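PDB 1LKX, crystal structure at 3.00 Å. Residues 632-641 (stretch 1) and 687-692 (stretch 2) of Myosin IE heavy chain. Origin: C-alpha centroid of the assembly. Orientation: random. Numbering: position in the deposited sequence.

Stretch 1 632-641: RFYNRYKMLC
Stretch 2 687-692: YFEEKR

Two segments of one myosin IE heavy chain, at least 48 residues apart in sequence where they touch, pack through a small aromatic core flanked by a charged cluster. Each enters as the end of a helix: residues 632-634 in the first stretch and 687-689 in the second are helical, and both chains then leave the helix. In the first, N635 is the first residue to depart from helical phi/psi (-65/39), followed by R636 at -159/-44 and Y637 at -112/66; M639 and L640 return to helix-like angles, and C641 becomes extended at -63/149. In the second, E690 (-75/1) leads to K691 at -119/74. Y637 lies nearest F688 and L640 nearest K691, CA atoms 7.7 Å apart in each pair, so the numbering rises together in both, though the chains are not parallel.

The turns are partly secured by the backbone itself. Y637 N donates to F633 O at 2.7 Å, an i to i+4 bond that spans the residues where the helix ends. K691 N reaches F688 O at 3.0 Å, although the position of that nitrogen is less certain.

F688 is the centre of the apolar contact. Its CA-to-CB bond points toward the first stretch, chi1 is m (-65°) and chi2 is 53°. F633, with chi1 t (-162°) and chi2 57°, starts sideways but brings its ring end closer, placing CZ 3.9 Å from F688 CE2, an atom that lies at the edge of the F633 ring. Y637 (m, chi2 85°) points toward F688 and packs tightly, its CE2 3.3 Å from F688 CB. L640 (chi1 m, chi2 p) sets CD2 4.1 Å from F688 CD2, and the same CD2 lies 3.9 Å from K691 CD. These four hydrophobic or aromatic residues are buried, where flat rings and a branched chain can fill space without needing polar partners for their carbons. Lysine suits the exposed margin: K691 (t, t, m, t) lays the middle of its chain against L640 CD2, and NZ has no partner in the first stretch.

The one polar group on a buried ring, Y637 OH, is satisfied by E689: it donates a short but weak hydrogen bond to OE2 at 2.5 Å. E689 (chi1 t, chi2 p) begins sideways, and its carboxylate swings back to the first stretch. There R636 NH2 forms a salt bridge with E689 OE1 at 2.5 Å, meeting it near the guanidinium plane, where arginine's N-H groups point. The modelled position of NH2 is less sure, so this length should not be read too finely. The carboxylate as a whole thus meets both the tyrosine hydroxyl and the guanidinium. R636 reaches it with chi angles t, p, t and -74°. R632 NH1 and Y687 OH are hydrogen-bonded elsewhere in the structure, and N635 ND2 to a residue just beyond one of the stretches.

At the exposed end, R692 (t, m, p, 172°) offers a guanidinium face to M639 CE, 4.4 Å from R692 NH2, a loose contact suited to a flexible thioether. Altogether the two stretches bury 448 Å² between them.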

# COMPACT_ATOMS: atom_id res chain seq x y z
N ARG A 632 -32.46 17.80 -4.31
CA ARG A 632 -31.38 17.97 -5.28
C ARG A 632 -31.93 17.83 -6.70
O ARG A 632 -31.34 18.36 -7.65
CB ARG A 632 -30.29 16.93 -5.04
CG ARG A 632 -29.00 17.19 -5.79
CD ARG A 632 -27.94 16.16 -5.43
NE ARG A 632 -26.59 16.60 -5.77
CZ ARG A 632 -25.48 15.93 -5.46
NH1 ARG A 632 -25.56 14.79 -4.79
NH2 ARG A 632 -24.29 16.42 -5.80
N PHE A 633 -33.05 17.12 -6.83
CA PHE A 633 -33.69 16.91 -8.12
C PHE A 633 -34.48 18.17 -8.46
O PHE A 633 -34.35 18.74 -9.54
CB PHE A 633 -34.63 15.71 -8.06
CG PHE A 633 -35.01 15.16 -9.41
CD1 PHE A 633 -34.02 14.74 -10.30
CD2 PHE A 633 -36.34 15.07 -9.80
CE1 PHE A 633 -34.36 14.24 -11.56
CE2 PHE A 633 -36.69 14.57 -11.05
CZ PHE A 633 -35.69 14.15 -11.93
N TYR A 634 -35.31 18.58 -7.50
CA TYR A 634 -36.13 19.77 -7.60
C TYR A 634 -35.31 20.95 -8.15
O TYR A 634 -35.43 21.31 -9.32
CB TYR A 634 -36.68 20.13 -6.21
CG TYR A 634 -37.42 21.44 -6.12
CD1 TYR A 634 -37.33 22.23 -4.97
CD2 TYR A 634 -38.23 21.89 -7.16
CE1 TYR A 634 -38.02 23.44 -4.86
CE2 TYR A 634 -38.93 23.09 -7.07
CZ TYR A 634 -38.82 23.86 -5.91
OH TYR A 634 -39.52 25.05 -5.82
N ASN A 635 -34.47 21.52 -7.30
CA ASN A 635 -33.62 22.65 -7.65
C ASN A 635 -32.56 22.30 -8.71
O ASN A 635 -31.42 22.76 -8.63
CB ASN A 635 -32.92 23.18 -6.39
CG ASN A 635 -33.89 23.74 -5.37
OD1 ASN A 635 -34.34 24.89 -5.49
ND2 ASN A 635 -34.23 22.94 -4.36
N ARG A 636 -32.94 21.50 -9.70
CA ARG A 636 -32.01 21.11 -10.76
C ARG A 636 -32.70 20.64 -12.04
O ARG A 636 -32.29 21.00 -13.14
CB ARG A 636 -31.07 20.02 -10.24
CG ARG A 636 -30.28 19.31 -11.33
CD ARG A 636 -29.72 20.27 -12.38
NE ARG A 636 -28.89 19.57 -13.36
CZ ARG A 636 -27.67 19.11 -13.10
NH1 ARG A 636 -27.14 19.28 -11.89
NH2 ARG A 636 -26.98 18.48 -14.04
N TYR A 637 -33.73 19.81 -11.89
CA TYR A 637 -34.45 19.32 -13.06
C TYR A 637 -35.87 19.88 -13.13
O TYR A 637 -36.84 19.13 -13.01
CB TYR A 637 -34.52 17.79 -13.05
CG TYR A 637 -33.19 17.11 -13.28
CD1 TYR A 637 -32.31 16.86 -12.22
CD2 TYR A 637 -32.81 16.70 -14.56
CE1 TYR A 637 -31.09 16.23 -12.43
CE2 TYR A 637 -31.59 16.07 -14.78
CZ TYR A 637 -30.74 15.84 -13.72
OH TYR A 637 -29.54 15.21 -13.95
N LYS A 638 -35.99 21.20 -13.34
CA LYS A 638 -37.29 21.86 -13.42
C LYS A 638 -37.64 22.27 -14.85
O LYS A 638 -38.76 22.06 -15.31
CB LYS A 638 -37.32 23.09 -12.52
CG LYS A 638 -37.19 22.75 -11.04
CD LYS A 638 -37.24 23.99 -10.16
CE LYS A 638 -36.05 24.90 -10.40
NZ LYS A 638 -36.05 26.06 -9.46
N MET A 639 -36.67 22.86 -15.54
CA MET A 639 -36.86 23.31 -16.92
C MET A 639 -37.54 22.25 -17.78
O MET A 639 -38.49 22.54 -18.52
CB MET A 639 -35.50 23.69 -17.54
CG MET A 639 -34.30 23.03 -16.88
SD MET A 639 -33.99 23.61 -15.19
CE MET A 639 -32.85 24.99 -15.48
N LEU A 640 -37.06 21.01 -17.69
CA LEU A 640 -37.63 19.91 -18.45
C LEU A 640 -39.09 19.78 -18.04
O LEU A 640 -39.98 19.65 -18.88
CB LEU A 640 -36.90 18.59 -18.11
CG LEU A 640 -35.37 18.51 -18.09
CD1 LEU A 640 -34.81 19.27 -16.89
CD2 LEU A 640 -34.96 17.04 -18.01
N CYS A 641 -39.31 19.81 -16.73
CA CYS A 641 -40.63 19.69 -16.16
C CYS A 641 -41.55 20.82 -16.56
O CYS A 641 -41.11 21.95 -16.79
CB CYS A 641 -40.54 19.65 -14.63
SG CYS A 641 -42.15 19.54 -13.79
N TYR A 687 -30.56 10.49 -19.94
CA TYR A 687 -31.64 11.15 -20.64
C TYR A 687 -31.81 12.58 -20.13
O TYR A 687 -31.58 13.55 -20.86
CB TYR A 687 -32.93 10.37 -20.40
CG TYR A 687 -34.14 10.82 -21.19
CD1 TYR A 687 -34.40 10.32 -22.46
CD2 TYR A 687 -35.05 11.72 -20.63
CE1 TYR A 687 -35.55 10.69 -23.16
CE2 TYR A 687 -36.20 12.10 -21.32
CZ TYR A 687 -36.45 11.58 -22.58
OH TYR A 687 -37.61 11.94 -23.25
N PHE A 688 -32.21 12.70 -18.87
CA PHE A 688 -32.43 13.99 -18.22
C PHE A 688 -31.22 14.90 -18.24
O PHE A 688 -31.32 16.08 -18.57
CB PHE A 688 -32.85 13.77 -16.78
CG PHE A 688 -34.17 13.09 -16.62
CD1 PHE A 688 -34.43 11.88 -17.26
CD2 PHE A 688 -35.16 13.63 -15.80
CE1 PHE A 688 -35.65 11.23 -17.08
CE2 PHE A 688 -36.37 12.99 -15.62
CZ PHE A 688 -36.62 11.79 -16.26
N GLU A 689 -30.07 14.35 -17.85
CA GLU A 689 -28.83 15.12 -17.79
C GLU A 689 -28.31 15.55 -19.17
O GLU A 689 -27.74 16.64 -19.30
CB GLU A 689 -27.75 14.30 -17.07
CG GLU A 689 -26.47 15.08 -16.76
CD GLU A 689 -26.69 16.22 -15.77
OE1 GLU A 689 -25.70 16.90 -15.42
OE2 GLU A 689 -27.85 16.43 -15.36
N GLU A 690 -28.50 14.71 -20.18
CA GLU A 690 -28.05 15.07 -21.53
C GLU A 690 -29.02 16.11 -22.10
O GLU A 690 -28.87 16.56 -23.23
CB GLU A 690 -28.00 13.82 -22.43
CG GLU A 690 -26.88 13.86 -23.47
CD GLU A 690 -25.48 13.83 -22.84
OE1 GLU A 690 -25.09 12.78 -22.29
OE2 GLU A 690 -24.78 14.86 -22.90
N LYS A 691 -30.01 16.48 -21.28
CA LYS A 691 -31.00 17.49 -21.64
C LYS A 691 -30.90 18.64 -20.63
O LYS A 691 -31.75 18.78 -19.75
CB LYS A 691 -32.42 16.90 -21.60
CG LYS A 691 -33.53 17.94 -21.80
CD LYS A 691 -34.91 17.32 -21.91
CE LYS A 691 -35.11 16.61 -23.24
NZ LYS A 691 -36.47 16.01 -23.37
N ARG A 692 -29.85 19.45 -20.78
CA ARG A 692 -29.62 20.60 -19.89
C ARG A 692 -28.85 21.69 -20.64
O ARG A 692 -27.77 21.44 -21.18
CB ARG A 692 -28.82 20.16 -18.65
CG ARG A 692 -29.00 21.02 -17.39
CD ARG A 692 -28.47 22.45 -17.53
NE ARG A 692 -29.41 23.37 -18.17
CZ ARG A 692 -29.23 24.69 -18.27
NH1 ARG A 692 -28.14 25.25 -17.77
NH2 ARG A 692 -30.15 25.44 -18.87